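Local coordinates for protein tRNA-5-methyluridine(54) 2-sulfurtransferase (Pyrococcus horikoshii, PDB 3VRH) that catalyses the ATP-dependent 2-thiolation of 5-methyluridine 54 in the T loop of tRNAs, a modification that stabilises tRNA at high temperature, at residues R32-S35 with R36-R40; V108-K111 with E112-Y116; F163-N166 with N167-W171. All coordinates share one frame; numbering follows the deposited sequence.

How the contacts relate
The three contacts are local, each between residues close in sequence, and follow in series along the chain. Contact 1 lies in helix 23-40, which leads from the N-terminal zinc site toward the PP-loop region; contact 2 runs from the end of strand 105-109 through the short helix 110-114 to the turn after it; contact 3 closes helix 157-169. Contacts 2 and 3 both belong to the PP-loop region, their centres about 32 Å apart. Centres of contacts 1 and 2 are about 36 Å apart, those of 1 and 3 about 27 Å. Together they sample the helix next to the N-terminal zinc site, a strand outermost within this chain, and the dimer interface.

Contact 1: residues R32-S35 with R36-R40; sequences RKVS and RTIER
Arg32 and Arg36 meet one helical turn apart. CB of Arg32 stands 3.9 Å from CZ of Arg36, over the centre of one face of that guanidinium. The Arg36 chain is extended from CG to NE and its CG lies beside its own backbone N (chi1 -70°), which lays the chain back along the preceding turn. The two guanidinium planes are 44° apart, with NH1 of Arg32 4.2 Å from NH2 of Arg36, a pairing of like charges. Glu28, salt-bridged to NH2 of Arg32, would partly offset it. The carbonyl O of Arg32 accepts a hydrogen bond from Arg36 N at 2.7 Å.

The carbonyl O of Lys33 takes the backbone N of Thr37, and OG1 of Thr37 lies 3.0 Å from the same oxygen, though its hydrogen bond with Glu198 competes for the one proton. NZ of Lys33 turns to Tyr29. At Val34 the contact becomes apolar: CG1 rests 4.2 Å from CD1 of Ile38, and the carbonyl O accepts Ile38 N. This buried side of the helix packs on helix 58-69, Val34 against Val66 and Ile38 against Leu67. Ser35 continues the backbone pattern, its O bonded to Glu39 N at 3.1 Å with a nearly straight N-H...O angle of 169°.

The arrangement is that of an amphipathic alpha-helix with regular i to i+4 bonding: charged residues on the exposed side and Val34 and Ile38 on the buried one. It belongs to helix 23-40, which starts directly after the zinc ligand Cys22, carries the ligand His25 in its first turn and packs its later turns against the PP-loop region.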
loop_
_atom_site.group_PDB
_atom_site.type_symbol
_atom_site.label_atom_id
_atom_site.label_comp_id
_atom_site.label_asym_id
_atom_site.label_seq_id
_atom_site.Cartn_x
_atom_site.Cartn_y
_atom_site.Cartn_z
ATOM N N ARG A 32 -26.976 -6.808 12.699
ATOM C CA ARG A 32 -26.475 -6.082 13.869
ATOM C C ARG A 32 -25.196 -5.310 13.566
ATOM O O ARG A 32 -25.073 -4.143 13.932
ATOM C CB ARG A 32 -26.208 -7.040 15.023
ATOM C CG ARG A 32 -27.452 -7.600 15.651
ATOM C CD ARG A 32 -27.109 -8.703 16.644
ATOM N NE ARG A 32 -28.296 -9.194 17.336
ATOM C CZ ARG A 32 -28.821 -8.614 18.409
ATOM N NH1 ARG A 32 -28.260 -7.522 18.920
ATOM N NH2 ARG A 32 -29.906 -9.129 18.975
ATOM N N LYS A 33 -24.243 -5.964 12.910
ATOM C CA LYS A 33 -22.994 -5.292 12.543
ATOM C C LYS A 33 -23.259 -4.035 11.705
ATOM O O LYS A 33 -22.683 -2.978 11.945
ATOM C CB LYS A 33 -22.076 -6.240 11.784
ATOM C CG LYS A 33 -20.671 -5.686 11.560
ATOM C CD LYS A 33 -19.662 -6.826 11.399
ATOM C CE LYS A 33 -18.480 -6.695 12.373
ATOM N NZ LYS A 33 -17.505 -7.857 12.304
ATOM N N VAL A 34 -24.153 -4.149 10.730
ATOM C CA VAL A 34 -24.447 -3.005 9.878
ATOM C C VAL A 34 -25.091 -1.899 10.718
ATOM O O VAL A 34 -24.758 -0.719 10.585
ATOM C CB VAL A 34 -25.365 -3.397 8.693
ATOM C CG1 VAL A 34 -25.805 -2.163 7.929
ATOM C CG2 VAL A 34 -24.637 -4.367 7.756
ATOM N N SER A 35 -26.006 -2.298 11.590
ATOM C CA SER A 35 -26.629 -1.355 12.514
ATOM C C SER A 35 -25.586 -0.668 13.413
ATOM O O SER A 35 -25.631 0.543 13.636
ATOM C CB SER A 35 -27.654 -2.073 13.370
ATOM O OG SER A 35 -28.266 -1.134 14.208
ATOM N N ARG A 36 -24.642 -1.451 13.914
ATOM C CA ARG A 36 -23.526 -0.913 14.700
ATOM C C ARG A 36 -22.714 0.109 13.917
ATOM O O ARG A 36 -22.315 1.139 14.459
ATOM C CB ARG A 36 -22.632 -2.044 15.205
ATOM C CG ARG A 36 -23.319 -2.890 16.284
ATOM C CD ARG A 36 -22.667 -4.267 16.500
ATOM N NE ARG A 36 -23.444 -5.063 17.456
ATOM C CZ ARG A 36 -23.317 -6.378 17.630
ATOM N NH1 ARG A 36 -22.437 -7.067 16.910
ATOM N NH2 ARG A 36 -24.078 -7.006 18.524
ATOM N N THR A 37 -22.505 -0.163 12.634
ATOM C CA THR A 37 -21.764 0.749 11.769
ATOM C C THR A 37 -22.479 2.066 11.560
ATOM O O THR A 37 -21.858 3.126 11.637
ATOM C CB THR A 37 -21.483 0.127 10.389
ATOM O OG1 THR A 37 -20.739 -1.078 10.568
ATOM C CG2 THR A 37 -20.684 1.086 9.523
ATOM N N ILE A 38 -23.783 2.003 11.294
ATOM C CA ILE A 38 -24.574 3.207 11.118
ATOM C C ILE A 38 -24.516 4.080 12.379
ATOM O O ILE A 38 -24.317 5.289 12.303
ATOM C CB ILE A 38 -26.030 2.854 10.790
ATOM C CG1 ILE A 38 -26.097 2.108 9.455
ATOM C CG2 ILE A 38 -26.899 4.115 10.778
ATOM C CD1 ILE A 38 -27.449 1.467 9.194
ATOM N N GLU A 39 -24.688 3.445 13.531
ATOM C CA GLU A 39 -24.602 4.108 14.829
ATOM C C GLU A 39 -23.241 4.762 15.073
ATOM O O GLU A 39 -23.159 5.954 15.362
ATOM C CB GLU A 39 -24.854 3.077 15.923
ATOM C CG GLU A 39 -25.105 3.639 17.295
ATOM C CD GLU A 39 -25.821 2.630 18.182
ATOM O OE1 GLU A 39 -25.350 1.466 18.259
ATOM O OE2 GLU A 39 -26.864 2.990 18.776
ATOM N N ARG A 40 -22.175 3.981 14.953
ATOM C CA ARG A 40 -20.841 4.467 15.286
ATOM C C ARG A 40 -20.435 5.697 14.499
ATOM O O ARG A 40 -19.809 6.613 15.046
ATOM C CB ARG A 40 -19.803 3.386 15.030
ATOM C CG ARG A 40 -19.941 2.193 15.921
ATOM C CD ARG A 40 -19.253 1.015 15.301
ATOM N NE ARG A 40 -17.835 1.294 15.132
ATOM C CZ ARG A 40 -16.901 0.370 15.277
ATOM N NH1 ARG A 40 -15.627 0.684 15.114
ATOM N NH2 ARG A 40 -17.256 -0.869 15.590
#

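Contact 2: residues V108-K111 with E112-Y116; sequences VRIK and EILGY
Arg109 and Glu112 form the polar grip of this turn. Their side chains lie side by side and point the same way, and NH1 of Arg109 donates to OE2 of Glu112 at 3.0 Å in a salt bridge. The bond reaches OE2 on its syn side, but from out of the carboxylate plane and tilted from that of the guanidinium, and is bent, with 141° at the hydrogen; the two planes are 74° apart. Glu112 extends beyond CG, while Arg109 is bent at chi2 (-129°), which keeps its chain alongside the Glu112 carboxylate; its CB is 3.7 Å from CD of Glu112.

Apolar contacts accompany the salt bridge. CG1 of Val108 touches CD1 of Ile113 at 3.9 Å, the two side chains crossing at about a right angle, and CG2 of Ile110 meets CD1 of Leu114 at 3.8 Å. The aliphatic part of Lys111 runs along the turn that follows, its CG 3.5 Å from C of Tyr116.

The backbone sets these positions. Arg109 occupies the N-cap position, and its carbonyl O accepts Ile113 N at 3.2 Å, with a weak second bond from Glu112 N. The O of Ile110 takes Leu114 N at 2.8 Å. Gly115 then leaves the helix with positive phi, which suits a residue lacking CB, and its N bonds weakly to Lys111 O.

Further out, Glu91 holds NH2 of Arg109 and Glu120 holds NZ of Lys111. Val108 belongs to strand 105-109, outermost in the main sheet of this chain and hydrogen-bonded to strand 73-80. Ile110 packs on the ATP-binding residue Ile79 of that strand and on helix 127-145, whereas Leu114 packs on Thr134 of that helix and on Phe286 and Trp290 of helix 285-290.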
loop_
_atom_site.group_PDB
_atom_site.type_symbol
_atom_site.label_atom_id
_atom_site.label_comp_id
_atom_site.label_asym_id
_atom_site.label_seq_id
_atom_site.Cartn_x
_atom_site.Cartn_y
_atom_site.Cartn_z
ATOM N N VAL A 108 -33.236 5.142 -14.370
ATOM C CA VAL A 108 -32.683 6.054 -15.355
ATOM C C VAL A 108 -31.890 5.277 -16.402
ATOM O O VAL A 108 -30.920 4.567 -16.079
ATOM C CB VAL A 108 -31.745 7.088 -14.704
ATOM C CG1 VAL A 108 -31.114 7.993 -15.762
ATOM C CG2 VAL A 108 -32.500 7.912 -13.681
ATOM N N ARG A 109 -32.297 5.413 -17.656
ATOM C CA ARG A 109 -31.617 4.757 -18.754
ATOM C C ARG A 109 -30.693 5.765 -19.428
ATOM O O ARG A 109 -31.141 6.710 -20.061
ATOM C CB ARG A 109 -32.630 4.199 -19.743
ATOM C CG ARG A 109 -33.641 3.264 -19.115
ATOM C CD ARG A 109 -33.714 1.964 -19.886
ATOM N NE ARG A 109 -34.636 0.994 -19.297
ATOM C CZ ARG A 109 -35.686 0.475 -19.937
ATOM N NH1 ARG A 109 -35.951 0.837 -21.188
ATOM N NH2 ARG A 109 -36.484 -0.404 -19.333
ATOM N N ILE A 110 -29.392 5.567 -19.266
ATOM C CA ILE A 110 -28.402 6.507 -19.777
ATOM C C ILE A 110 -28.543 6.720 -21.281
ATOM O O ILE A 110 -28.475 7.851 -21.757
ATOM C CB ILE A 110 -26.989 6.033 -19.425
ATOM C CG1 ILE A 110 -26.678 6.394 -17.964
ATOM C CG2 ILE A 110 -25.975 6.621 -20.368
ATOM C CD1 ILE A 110 -25.323 5.851 -17.473
ATOM N N LYS A 111 -28.768 5.631 -22.011
ATOM C CA LYS A 111 -28.915 5.667 -23.466
ATOM C C LYS A 111 -30.144 6.471 -23.887
ATOM O O LYS A 111 -30.133 7.128 -24.918
ATOM C CB LYS A 111 -29.042 4.247 -24.015
ATOM C CG LYS A 111 -28.360 4.014 -25.362
ATOM C CD LYS A 111 -29.168 4.537 -26.531
ATOM C CE LYS A 111 -28.513 4.133 -27.850
ATOM N NZ LYS A 111 -28.091 2.691 -27.845
ATOM N N GLU A 112 -31.207 6.408 -23.089
ATOM C CA GLU A 112 -32.414 7.168 -23.394
ATOM C C GLU A 112 -32.248 8.679 -23.186
ATOM O O GLU A 112 -32.635 9.473 -24.028
ATOM C CB GLU A 112 -33.622 6.604 -22.636
ATOM C CG GLU A 112 -34.002 5.214 -23.135
ATOM C CD GLU A 112 -35.214 4.610 -22.429
ATOM O OE1 GLU A 112 -35.911 5.313 -21.653
ATOM O OE2 GLU A 112 -35.466 3.406 -22.652
ATOM N N ILE A 113 -31.637 9.081 -22.087
ATOM C CA ILE A 113 -31.541 10.501 -21.792
ATOM C C ILE A 113 -30.320 11.173 -22.428
ATOM O O ILE A 113 -30.328 12.376 -22.662
ATOM C CB ILE A 113 -31.520 10.750 -20.287
ATOM C CG1 ILE A 113 -30.339 10.016 -19.660
ATOM C CG2 ILE A 113 -32.861 10.315 -19.651
ATOM C CD1 ILE A 113 -29.867 10.612 -18.375
ATOM N N LEU A 114 -29.274 10.399 -22.703
ATOM C CA LEU A 114 -28.047 10.965 -23.245
ATOM C C LEU A 114 -27.822 10.594 -24.702
ATOM O O LEU A 114 -26.965 11.186 -25.369
ATOM C CB LEU A 114 -26.843 10.536 -22.401
ATOM C CG LEU A 114 -26.896 11.001 -20.944
ATOM C CD1 LEU A 114 -25.748 10.424 -20.128
ATOM C CD2 LEU A 114 -26.907 12.530 -20.868
ATOM N N GLY A 115 -28.581 9.612 -25.187
ATOM C CA GLY A 115 -28.502 9.168 -26.576
ATOM C C GLY A 115 -27.502 8.050 -26.858
ATOM O O GLY A 115 -27.499 7.465 -27.944
ATOM N N TYR A 116 -26.652 7.745 -25.889
ATOM C CA TYR A 116 -25.574 6.771 -26.100
ATOM C C TYR A 116 -25.366 5.848 -24.910
ATOM O O TYR A 116 -25.422 6.278 -23.745
ATOM C CB TYR A 116 -24.246 7.487 -26.370
ATOM C CG TYR A 116 -24.234 8.360 -27.601
ATOM C CD1 TYR A 116 -24.710 9.660 -27.558
ATOM C CD2 TYR A 116 -23.732 7.887 -28.800
ATOM C CE1 TYR A 116 -24.701 10.457 -28.676
ATOM C CE2 TYR A 116 -23.710 8.676 -29.924
ATOM C CZ TYR A 116 -24.195 9.963 -29.861
ATOM O OH TYR A 116 -24.181 10.755 -30.992
#

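Contact 3: residues F163-N166 with N167-W171; sequences FLLN and NILHW
Asn167 and Phe163 meet amide to ring. ND2 of Asn167 sits 2.9 Å above one face of the Phe163 ring, offset toward its rim, with the amide and ring planes 77° apart; CE1 of Phe163 is the nearest ring atom, at 3.0 Å. The Asn167 amide is also tied through OD1 to Asn172, just past the helix end.

Among the backbone bonds, Leu165 O accepts Leu169 N at 3.0 Å and nearly straight (170°), Phe163 O accepts Asn167 N, and Asn166 O accepts His170 N at 3.2 Å. A weak side-chain-to-backbone bond joins His170 ND1 to the same Asn166 O at 3.1 Å. With CG beside the backbone N (chi1 -71°), the imidazole folds back toward that carbonyl.

Apolar contact comes from Leu165 CG and Leu169 CD1, 4.2 Å apart. Both leucines pack on helix 228-241, and Leu165 and Ile168 each meet their own counterparts in the second subunit.

Trp171 leaves the helix with positive phi and completes a Schellman motif, the C-terminal cap of helix 157-169; its ring meets Phe249 of the second subunit at the homodimer interface.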
loop_
_atom_site.group_PDB
_atom_site.type_symbol
_atom_site.label_atom_id
_atom_site.label_comp_id
_atom_site.label_asym_id
_atom_site.label_seq_id
_atom_site.Cartn_x
_atom_site.Cartn_y
_atom_site.Cartn_z
ATOM N N PHE A 163 -9.511 -0.277 -2.747
ATOM C CA PHE A 163 -9.491 1.108 -3.202
ATOM C C PHE A 163 -8.326 1.830 -2.547
ATOM O O PHE A 163 -7.587 2.543 -3.220
ATOM C CB PHE A 163 -10.850 1.791 -2.922
ATOM C CG PHE A 163 -10.770 3.287 -2.614
ATOM C CD1 PHE A 163 -11.067 4.233 -3.595
ATOM C CD2 PHE A 163 -10.461 3.742 -1.327
ATOM C CE1 PHE A 163 -11.015 5.609 -3.303
ATOM C CE2 PHE A 163 -10.386 5.105 -1.035
ATOM C CZ PHE A 163 -10.666 6.038 -2.023
ATOM N N LEU A 164 -8.164 1.641 -1.234
ATOM C CA LEU A 164 -7.022 2.218 -0.521
ATOM C C LEU A 164 -5.666 1.765 -1.091
ATOM O O LEU A 164 -4.816 2.583 -1.346
ATOM C CB LEU A 164 -7.060 1.921 0.975
ATOM C CG LEU A 164 -8.011 2.769 1.820
ATOM C CD1 LEU A 164 -7.996 2.303 3.273
ATOM C CD2 LEU A 164 -7.648 4.240 1.716
ATOM N N LEU A 165 -5.482 0.467 -1.276
ATOM C CA LEU A 165 -4.207 -0.062 -1.769
ATOM C C LEU A 165 -3.917 0.460 -3.176
ATOM O O LEU A 165 -2.811 0.892 -3.484
ATOM C CB LEU A 165 -4.234 -1.591 -1.769
ATOM C CG LEU A 165 -2.955 -2.257 -2.265
ATOM C CD1 LEU A 165 -1.772 -1.822 -1.387
ATOM C CD2 LEU A 165 -3.100 -3.769 -2.277
ATOM N N ASN A 166 -4.943 0.449 -4.015
ATOM C CA ASN A 166 -4.822 0.946 -5.372
ATOM C C ASN A 166 -4.381 2.396 -5.385
ATOM O O ASN A 166 -3.396 2.754 -6.036
ATOM C CB ASN A 166 -6.150 0.783 -6.105
ATOM C CG ASN A 166 -6.108 1.325 -7.507
ATOM O OD1 ASN A 166 -5.669 0.643 -8.438
ATOM N ND2 ASN A 166 -6.559 2.566 -7.673
ATOM N N ASN A 167 -5.087 3.234 -4.643
ATOM C CA ASN A 167 -4.773 4.655 -4.655
ATOM C C ASN A 167 -3.422 4.997 -4.029
ATOM O O ASN A 167 -2.832 6.013 -4.361
ATOM C CB ASN A 167 -5.902 5.472 -4.030
ATOM C CG ASN A 167 -7.108 5.585 -4.949
ATOM O OD1 ASN A 167 -6.990 5.985 -6.104
ATOM N ND2 ASN A 167 -8.262 5.209 -4.449
ATOM N N ILE A 168 -2.932 4.138 -3.145
ATOM C CA ILE A 168 -1.616 4.339 -2.549
ATOM C C ILE A 168 -0.496 3.937 -3.504
ATOM O O ILE A 168 0.525 4.613 -3.591
ATOM C CB ILE A 168 -1.499 3.574 -1.231
ATOM C CG1 ILE A 168 -2.198 4.357 -0.133
ATOM C CG2 ILE A 168 -0.053 3.363 -0.837
ATOM C CD1 ILE A 168 -2.790 3.493 0.922
ATOM N N LEU A 169 -0.680 2.828 -4.202
ATOM C CA LEU A 169 0.258 2.441 -5.251
ATOM C C LEU A 169 0.436 3.547 -6.287
ATOM O O LEU A 169 1.552 3.764 -6.765
ATOM C CB LEU A 169 -0.202 1.163 -5.945
ATOM C CG LEU A 169 -0.056 -0.096 -5.097
ATOM C CD1 LEU A 169 -0.787 -1.255 -5.754
ATOM C CD2 LEU A 169 1.431 -0.415 -4.846
ATOM N N HIS A 170 -0.668 4.228 -6.622
ATOM C CA HIS A 170 -0.664 5.312 -7.604
ATOM C C HIS A 170 -0.408 6.667 -6.991
ATOM O O HIS A 170 -0.330 7.658 -7.715
ATOM C CB HIS A 170 -2.002 5.404 -8.335
ATOM C CG HIS A 170 -2.256 4.282 -9.286
ATOM N ND1 HIS A 170 -3.274 3.370 -9.107
ATOM C CD2 HIS A 170 -1.626 3.924 -10.430
ATOM C CE1 HIS A 170 -3.263 2.498 -10.100
ATOM N NE2 HIS A 170 -2.272 2.811 -10.916
ATOM N N TRP A 171 -0.308 6.711 -5.662
ATOM C CA TRP A 171 -0.256 7.968 -4.917
ATOM C C TRP A 171 -1.331 8.992 -5.344
ATOM O O TRP A 171 -1.040 10.158 -5.601
ATOM C CB TRP A 171 1.171 8.536 -4.902
ATOM C CG TRP A 171 2.056 7.635 -4.081
ATOM C CD1 TRP A 171 2.892 6.645 -4.534
ATOM C CD2 TRP A 171 2.107 7.583 -2.654
ATOM N NE1 TRP A 171 3.480 5.994 -3.465
ATOM C CE2 TRP A 171 3.021 6.561 -2.301
ATOM C CE3 TRP A 171 1.468 8.304 -1.636
ATOM C CZ2 TRP A 171 3.315 6.254 -0.977
ATOM C CZ3 TRP A 171 1.753 7.991 -0.322
ATOM C CH2 TRP A 171 2.676 6.977 -0.003
#